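Local coordinates for protein L-hydantoinase (Arthrobacter aurescens, PDB 1GKR) that hydrolyses the cyclic amide ring of 5-substituted hydantoins, preferring aryl over alkyl derivatives, with two zinc ions per subunit of a homotetramer, at residues Q300-L305 against L357-E362; L342-T347 against S412-M417. All blocks are in the same frame, centred on the assembly; numbering follows the deposited sequence.

Contact 1. Residues Q300-L305 against L357-E362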
loop_
_atom_site.group_PDB
_atom_site.type_symbol
_atom_site.label_atom_id
_atom_site.label_comp_id
_atom_site.label_asym_id
_atom_site.label_seq_id
_atom_site.Cartn_x
_atom_site.Cartn_y
_atom_site.Cartn_z
ATOM N N GLN A 300 2.049 -19.741 -2.289
ATOM C CA GLN A 300 3.171 -18.858 -2.055
ATOM C C GLN A 300 4.493 -19.576 -2.287
ATOM O O GLN A 300 5.450 -18.985 -2.790
ATOM C CB GLN A 300 3.100 -18.316 -0.632
ATOM C CG GLN A 300 1.787 -17.631 -0.331
ATOM C CD GLN A 300 1.769 -17.022 1.042
ATOM O OE1 GLN A 300 2.061 -17.696 2.034
ATOM N NE2 GLN A 300 1.420 -15.746 1.119
ATOM N N LEU A 301 4.537 -20.856 -1.932
ATOM C CA LEU A 301 5.752 -21.640 -2.092
ATOM C C LEU A 301 6.128 -21.741 -3.563
ATOM O O LEU A 301 7.209 -21.325 -3.968
ATOM C CB LEU A 301 5.554 -23.046 -1.522
ATOM C CG LEU A 301 6.745 -23.829 -0.960
ATOM C CD1 LEU A 301 6.575 -25.284 -1.342
ATOM C CD2 LEU A 301 8.055 -23.304 -1.480
ATOM N N GLU A 302 5.226 -22.288 -4.367
ATOM C CA GLU A 302 5.494 -22.445 -5.788
ATOM C C GLU A 302 5.687 -21.104 -6.477
ATOM O O GLU A 302 6.413 -21.011 -7.465
ATOM C CB GLU A 302 4.357 -23.222 -6.461
ATOM C CG GLU A 302 4.502 -23.461 -7.976
ATOM C CD GLU A 302 5.785 -24.197 -8.398
ATOM O OE1 GLU A 302 6.204 -25.159 -7.712
ATOM O OE2 GLU A 302 6.366 -23.820 -9.442
ATOM N N ASN A 303 5.061 -20.061 -5.948
ATOM C CA ASN A 303 5.176 -18.754 -6.563
ATOM C C ASN A 303 6.381 -17.911 -6.164
ATOM O O ASN A 303 6.562 -16.803 -6.665
ATOM C CB ASN A 303 3.885 -17.972 -6.345
ATOM C CG ASN A 303 2.752 -18.492 -7.210
ATOM O OD1 ASN A 303 2.932 -18.701 -8.405
ATOM N ND2 ASN A 303 1.583 -18.699 -6.615
ATOM N N GLY A 304 7.206 -18.423 -5.261
ATOM C CA GLY A 304 8.387 -17.677 -4.878
ATOM C C GLY A 304 8.339 -16.762 -3.669
ATOM O O GLY A 304 9.315 -16.055 -3.435
ATOM N N LEU A 305 7.246 -16.753 -2.907
ATOM C CA LEU A 305 7.182 -15.894 -1.725
ATOM C C LEU A 305 7.876 -16.503 -0.508
ATOM O O LEU A 305 8.160 -15.814 0.473
ATOM C CB LEU A 305 5.740 -15.565 -1.365
ATOM C CG LEU A 305 5.103 -14.500 -2.250
ATOM C CD1 LEU A 305 4.972 -15.036 -3.650
ATOM C CD2 LEU A 305 3.753 -14.127 -1.702
ATOM N N LEU A 357 10.179 -29.247 -9.414
ATOM C CA LEU A 357 11.482 -29.681 -8.947
ATOM C C LEU A 357 12.421 -28.492 -8.884
ATOM O O LEU A 357 13.206 -28.365 -7.944
ATOM C CB LEU A 357 12.072 -30.737 -9.881
ATOM C CG LEU A 357 11.801 -32.192 -9.509
ATOM C CD1 LEU A 357 12.202 -33.121 -10.637
ATOM C CD2 LEU A 357 12.580 -32.515 -8.262
ATOM N N GLU A 358 12.333 -27.618 -9.883
ATOM C CA GLU A 358 13.202 -26.456 -9.949
ATOM C C GLU A 358 13.052 -25.564 -8.740
ATOM O O GLU A 358 14.040 -25.082 -8.194
ATOM C CB GLU A 358 12.934 -25.646 -11.220
ATOM C CG GLU A 358 13.302 -26.363 -12.516
ATOM C CD GLU A 358 12.131 -27.096 -13.146
ATOM O OE1 GLU A 358 11.310 -27.678 -12.401
ATOM O OE2 GLU A 358 12.037 -27.097 -14.394
ATOM N N ARG A 359 11.816 -25.338 -8.317
ATOM C CA ARG A 359 11.585 -24.486 -7.162
ATOM C C ARG A 359 12.057 -25.173 -5.875
ATOM O O ARG A 359 12.639 -24.534 -4.991
ATOM C CB ARG A 359 10.110 -24.133 -7.066
ATOM C CG ARG A 359 9.777 -23.406 -5.796
ATOM C CD ARG A 359 9.214 -22.047 -6.084
ATOM N NE ARG A 359 10.227 -21.107 -6.537
ATOM C CZ ARG A 359 9.973 -20.091 -7.357
ATOM N NH1 ARG A 359 8.743 -19.888 -7.816
ATOM N NH2 ARG A 359 10.945 -19.266 -7.713
ATOM N N LEU A 360 11.807 -26.478 -5.783
ATOM C CA LEU A 360 12.213 -27.251 -4.620
ATOM C C LEU A 360 13.707 -27.114 -4.413
ATOM O O LEU A 360 14.166 -26.889 -3.299
ATOM C CB LEU A 360 11.855 -28.725 -4.803
ATOM C CG LEU A 360 12.120 -29.635 -3.598
ATOM C CD1 LEU A 360 11.147 -30.793 -3.604
ATOM C CD2 LEU A 360 13.542 -30.140 -3.628
ATOM N N VAL A 361 14.472 -27.251 -5.485
ATOM C CA VAL A 361 15.916 -27.128 -5.368
ATOM C C VAL A 361 16.332 -25.717 -4.959
ATOM O O VAL A 361 17.333 -25.526 -4.268
ATOM C CB VAL A 361 16.609 -27.524 -6.691
ATOM C CG1 VAL A 361 18.044 -27.026 -6.726
ATOM C CG2 VAL A 361 16.594 -29.025 -6.813
ATOM N N GLU A 362 15.547 -24.731 -5.370
ATOM C CA GLU A 362 15.854 -23.349 -5.041
ATOM C C GLU A 362 15.697 -23.063 -3.554
ATOM O O GLU A 362 16.585 -22.459 -2.936
ATOM C CB GLU A 362 14.953 -22.397 -5.826
ATOM C CG GLU A 362 15.349 -20.946 -5.659
ATOM C CD GLU A 362 14.374 -19.989 -6.307
ATOM O OE1 GLU A 362 13.149 -20.198 -6.140
ATOM O OE2 GLU A 362 14.831 -19.024 -6.964
#

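Contact 2. Residues L342-T347 against S412-M417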
loop_
_atom_site.group_PDB
_atom_site.type_symbol
_atom_site.label_atom_id
_atom_site.label_comp_id
_atom_site.label_asym_id
_atom_site.label_seq_id
_atom_site.Cartn_x
_atom_site.Cartn_y
_atom_site.Cartn_z
ATOM N N LEU A 342 12.726 -34.008 2.862
ATOM C CA LEU A 342 12.728 -34.102 1.399
ATOM C C LEU A 342 11.607 -35.000 0.898
ATOM O O LEU A 342 10.809 -34.599 0.048
ATOM C CB LEU A 342 14.065 -34.639 0.872
ATOM C CG LEU A 342 14.650 -34.067 -0.437
ATOM C CD1 LEU A 342 15.599 -35.088 -1.040
ATOM C CD2 LEU A 342 13.570 -33.731 -1.431
ATOM N N PRO A 343 11.534 -36.238 1.404
ATOM C CA PRO A 343 10.451 -37.095 0.915
ATOM C C PRO A 343 9.048 -36.511 1.082
ATOM O O PRO A 343 8.163 -36.748 0.247
ATOM C CB PRO A 343 10.662 -38.418 1.674
ATOM C CG PRO A 343 11.675 -38.100 2.739
ATOM C CD PRO A 343 12.523 -37.021 2.159
ATOM N N MET A 344 8.836 -35.734 2.134
ATOM C CA MET A 344 7.522 -35.158 2.316
ATOM C C MET A 344 7.254 -34.117 1.229
ATOM O O MET A 344 6.158 -34.081 0.671
ATOM C CB MET A 344 7.397 -34.547 3.706
ATOM C CG MET A 344 6.139 -34.982 4.445
ATOM S SD MET A 344 5.867 -36.776 4.343
ATOM C CE MET A 344 4.125 -36.848 4.354
ATOM N N MET A 345 8.251 -33.286 0.911
ATOM C CA MET A 345 8.097 -32.257 -0.128
ATOM C C MET A 345 7.986 -32.902 -1.510
ATOM O O MET A 345 7.183 -32.488 -2.347
ATOM C CB MET A 345 9.287 -31.293 -0.125
ATOM C CG MET A 345 9.394 -30.431 1.103
ATOM S SD MET A 345 7.810 -29.745 1.609
ATOM C CE MET A 345 7.429 -28.660 0.241
ATOM N N LEU A 346 8.814 -33.913 -1.744
ATOM C CA LEU A 346 8.805 -34.637 -3.003
ATOM C C LEU A 346 7.443 -35.309 -3.196
ATOM O O LEU A 346 6.839 -35.227 -4.260
ATOM C CB LEU A 346 9.895 -35.697 -2.963
ATOM C CG LEU A 346 11.126 -35.566 -3.855
ATOM C CD1 LEU A 346 11.455 -34.120 -4.156
ATOM C CD2 LEU A 346 12.274 -36.276 -3.157
ATOM N N THR A 347 6.963 -35.956 -2.141
ATOM C CA THR A 347 5.697 -36.672 -2.168
ATOM C C THR A 347 4.437 -35.824 -2.319
ATOM O O THR A 347 3.658 -36.037 -3.243
ATOM C CB THR A 347 5.551 -37.547 -0.898
ATOM O OG1 THR A 347 6.504 -38.612 -0.949
ATOM C CG2 THR A 347 4.159 -38.130 -0.789
ATOM N N SER A 412 7.219 -39.383 14.930
ATOM C CA SER A 412 7.081 -38.321 13.953
ATOM C C SER A 412 5.638 -38.028 13.627
ATOM O O SER A 412 4.810 -38.934 13.610
ATOM C CB SER A 412 7.815 -38.720 12.672
ATOM O OG SER A 412 7.363 -37.966 11.563
ATOM N N PRO A 413 5.320 -36.751 13.353
ATOM C CA PRO A 413 3.960 -36.309 13.010
ATOM C C PRO A 413 3.531 -36.973 11.697
ATOM O O PRO A 413 2.347 -37.139 11.425
ATOM C CB PRO A 413 4.114 -34.801 12.823
ATOM C CG PRO A 413 5.363 -34.468 13.542
ATOM C CD PRO A 413 6.262 -35.625 13.292
ATOM N N PHE A 414 4.519 -37.353 10.893
ATOM C CA PHE A 414 4.284 -37.965 9.591
ATOM C C PHE A 414 4.243 -39.478 9.652
ATOM O O PHE A 414 4.039 -40.137 8.635
ATOM C CB PHE A 414 5.387 -37.546 8.616
ATOM C CG PHE A 414 5.592 -36.063 8.538
ATOM C CD1 PHE A 414 4.563 -35.227 8.118
ATOM C CD2 PHE A 414 6.806 -35.498 8.908
ATOM C CE1 PHE A 414 4.738 -33.852 8.069
ATOM C CE2 PHE A 414 6.992 -34.121 8.863
ATOM C CZ PHE A 414 5.956 -33.295 8.442
ATOM N N ASP A 415 4.441 -40.033 10.840
ATOM C CA ASP A 415 4.448 -41.481 10.986
ATOM C C ASP A 415 3.244 -42.096 10.281
ATOM O O ASP A 415 2.116 -41.622 10.425
ATOM C CB ASP A 415 4.459 -41.840 12.472
ATOM C CG ASP A 415 4.912 -43.263 12.731
ATOM O OD1 ASP A 415 5.771 -43.796 11.987
ATOM O OD2 ASP A 415 4.415 -43.843 13.714
ATOM N N GLY A 416 3.505 -43.132 9.485
ATOM C CA GLY A 416 2.440 -43.812 8.771
ATOM C C GLY A 416 2.050 -43.238 7.420
ATOM O O GLY A 416 1.456 -43.935 6.589
ATOM N N MET A 417 2.371 -41.968 7.186
ATOM C CA MET A 417 2.029 -41.342 5.920
ATOM C C MET A 417 2.784 -41.914 4.738
ATOM O O MET A 417 3.920 -42.379 4.864
ATOM C CB MET A 417 2.267 -39.851 5.994
ATOM C CG MET A 417 1.141 -39.122 6.640
ATOM S SD MET A 417 1.475 -37.367 6.672
ATOM C CE MET A 417 0.805 -36.984 8.339
#

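Contact 1. Residues Q300-L305 against L357-E362
R359, near the start of helix 357-372, reaches the last turn of helix 291-303 and bonds to its backbone. The hydrogen bond between the segments runs from R359 NH1 to E302 O, 2.6 Å long. The acceptor lies in the guanidinium plane, but the donor stands 45° above the carbonyl plane of E302.

The ionic interaction is internal to helix 357-372, and it steadies the arginine that makes the contact. R359 grips E362 side-on, with NE and NH2 both directed at OE1; R359 NH2 to E362 OE1 is a salt bridge of 2.9 Å. With a carbonyl at one edge and a carboxylate at another, the guanidinium is fixed in its rotation. The carboxylate of E302 comes near R359 CB, but its OE1 accepts from the backbone N of S356.

R359 leaves its helix with CG anti to the backbone N (chi1 172°), then bends at chi2 and chi3, which carries CD alongside L301 O and lays one guanidinium face against G304 CA.

With G304 at positive phi, its N bonded to L301 O and L305 N to Q300 O, the site is a Schellman motif, with an arginine of helix 357-372 bonding to a carbonyl of its last turn.

Contact 2. Residues L342-T347 against S412-M417
Helix 341-350 supplies residues 342-347 and an irregular loop the other side; their backbones come nearest at M344 and F414, with CA atoms 8.4 Å apart. The loop folds through a type I turn from S412 to D415 and a type II turn from F414 to M417. S412 OG accepts from the backbone N of F414, an ST turn within the first bend.

From the helix, M344 points toward the loop and meets two of its side chains. Its CG sits over one face of the F414 ring, 4.1 Å from the centroid and displaced toward the rim, a CH-pi contact. The bend at chi2 (47°) sets M344 SD 4.7 Å from the F414 ring centroid, an oblique Met-aromatic contact, and that at chi3 carries CE on to M417. There M344 CE lies 3.6 Å from M417 SD, the two side chains crossing at about a right angle. An alanine in place of M344 is likely to leave the F414 face and the M417 sulfur without their mate from the helix.

No hydrogen bond joins the two segments, so their cohesion rests on dispersion, with a CH group over the ring face and a sulfur set obliquely to it.

How the contacts relate
Contacts 1 and 2 illustrate two ways of joining a helix to its surroundings, one polar and near the surface, the other apolar and buried. Their centres lie 18 Å apart, yet they meet through helices 341-350 and 357-372, which follow each other in the chain. L360 CD1 packs against L346 CD1 at 3.4 Å, and L301 CD1 lies 3.8 Å from M345 CE, so the leucines of contact 1 rest on the helix that carries M344. Along the sequence the segments of the two contacts alternate, all within the amidohydrolase region. Contact 1 is away from the metal centre; in contact 2 the side chains of F414 and D312, a zinc ligand, lie about 10 Å apart.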